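Local coordinates for MTH396 protein (PDB 1NXH) that is of unknown function, belongs to the EhaM family and assembles as an all-helical, disulfide-bonded homodimer, at residues 41-44 against 45-49. Residues are numbered along the deposited sequence; the frame is centred on the assembly and turned at random.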
# COMPACT_ATOMS: atom_id res chain seq x y z
N ASP A 41 7.15 -22.66 -6.51
CA ASP A 41 8.53 -23.09 -6.66
C ASP A 41 9.47 -22.10 -6.01
O ASP A 41 10.53 -22.48 -5.50
CB ASP A 41 8.88 -23.18 -8.13
CG ASP A 41 7.87 -23.95 -8.90
OD1 ASP A 41 7.75 -25.16 -8.63
OD2 ASP A 41 7.19 -23.35 -9.75
N ILE A 42 9.09 -20.82 -6.06
CA ILE A 42 9.89 -19.76 -5.46
C ILE A 42 9.92 -20.01 -3.97
O ILE A 42 10.98 -20.00 -3.35
CB ILE A 42 9.29 -18.38 -5.73
CG1 ILE A 42 9.54 -17.99 -7.18
CG2 ILE A 42 9.90 -17.35 -4.81
CD1 ILE A 42 8.85 -16.72 -7.59
N LEU A 43 8.74 -20.23 -3.40
CA LEU A 43 8.65 -20.51 -1.98
C LEU A 43 9.52 -21.73 -1.72
O LEU A 43 10.36 -21.73 -0.84
CB LEU A 43 7.22 -20.82 -1.60
CG LEU A 43 6.22 -19.71 -1.88
CD1 LEU A 43 4.86 -20.17 -1.42
CD2 LEU A 43 6.61 -18.45 -1.13
N MSE A 44 9.28 -22.77 -2.52
CA MSE A 44 10.04 -24.01 -2.42
C MSE A 44 11.52 -23.68 -2.43
O MSE A 44 12.30 -24.23 -1.65
CB MSE A 44 9.74 -24.91 -3.62
CG MSE A 44 8.45 -25.67 -3.51
SE MSE A 44 8.55 -27.00 -2.14
CE MSE A 44 9.85 -28.13 -2.98
N ASP A 45 11.89 -22.77 -3.32
CA ASP A 45 13.27 -22.37 -3.48
C ASP A 45 13.82 -21.51 -2.35
O ASP A 45 14.97 -21.68 -1.95
CB ASP A 45 13.45 -21.63 -4.80
CG ASP A 45 14.86 -21.11 -4.99
OD1 ASP A 45 15.17 -20.03 -4.45
OD2 ASP A 45 15.66 -21.79 -5.67
N LYS A 46 13.01 -20.60 -1.82
CA LYS A 46 13.50 -19.73 -0.76
C LYS A 46 13.37 -20.27 0.65
O LYS A 46 14.36 -20.58 1.29
CB LYS A 46 12.81 -18.36 -0.82
CG LYS A 46 12.97 -17.58 -2.15
CD LYS A 46 14.34 -16.87 -2.34
CE LYS A 46 14.35 -16.06 -3.65
NZ LYS A 46 15.65 -15.41 -3.96
N LEU A 47 12.14 -20.40 1.13
CA LEU A 47 11.88 -20.88 2.49
C LEU A 47 12.32 -22.32 2.78
O LEU A 47 12.11 -23.23 1.97
CB LEU A 47 10.39 -20.73 2.81
CG LEU A 47 9.83 -19.31 2.65
CD1 LEU A 47 8.31 -19.36 2.73
CD2 LEU A 47 10.40 -18.41 3.73
N ASP A 48 12.93 -22.54 3.95
CA ASP A 48 13.37 -23.87 4.35
C ASP A 48 12.23 -24.59 5.04
O ASP A 48 11.16 -24.02 5.25
CB ASP A 48 14.53 -23.78 5.32
CG ASP A 48 14.14 -23.07 6.59
OD1 ASP A 48 13.96 -21.84 6.52
OD2 ASP A 48 13.99 -23.73 7.65
N MSE A 49 12.48 -25.83 5.43
CA MSE A 49 11.48 -26.65 6.11
C MSE A 49 10.94 -26.08 7.42
O MSE A 49 9.73 -25.95 7.59
CB MSE A 49 12.06 -28.05 6.36
CG MSE A 49 11.50 -29.11 5.44
SE MSE A 49 9.65 -29.43 5.86
CE MSE A 49 9.86 -31.11 6.80
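I42 and K46, one helical turn apart, run alongside one another in the same direction, with CG2 of I42 4.1 Å from CG of K46. That methyl reaches the lysine because I42 carries its CG1 branch beside the backbone N (chi1 -75°), which leaves CG2 anti to that N. The lysine chain bends once at chi2 (-78°) and then runs extended; NZ is hydrogen-bonded to the backbone carbonyl of I123 and the terminal carboxylate of S126, both of the second subunit, while L124 of that subunit packs on both I42 and the lysine. One residue on, L43 CD2 and L47 CD1 approach to 4.3 Å, both leucines meeting M84 of the second subunit, and L43 also touching W20 and V25 of helix 18-25.

Beneath these side chains the main chain illustrates the i to i+4 bonding of an alpha helix, kept here near the end of helix 36-46. K46 N donates a hydrogen bond to I42 O at 2.6 Å and D45 N donates one to D41 O, whereas that from L47 N to L43 O, 3.0 Å, is weak. The chain then turns to D48, whose carboxylate OD2 caps S51 N as the N-cap of helix 49-60. Round the other side of the turn, M44, a selenomethionine bent at chi2 and chi3, packs against helix 5-15, where R12 also takes the carboxylate of D41 in a salt bridge.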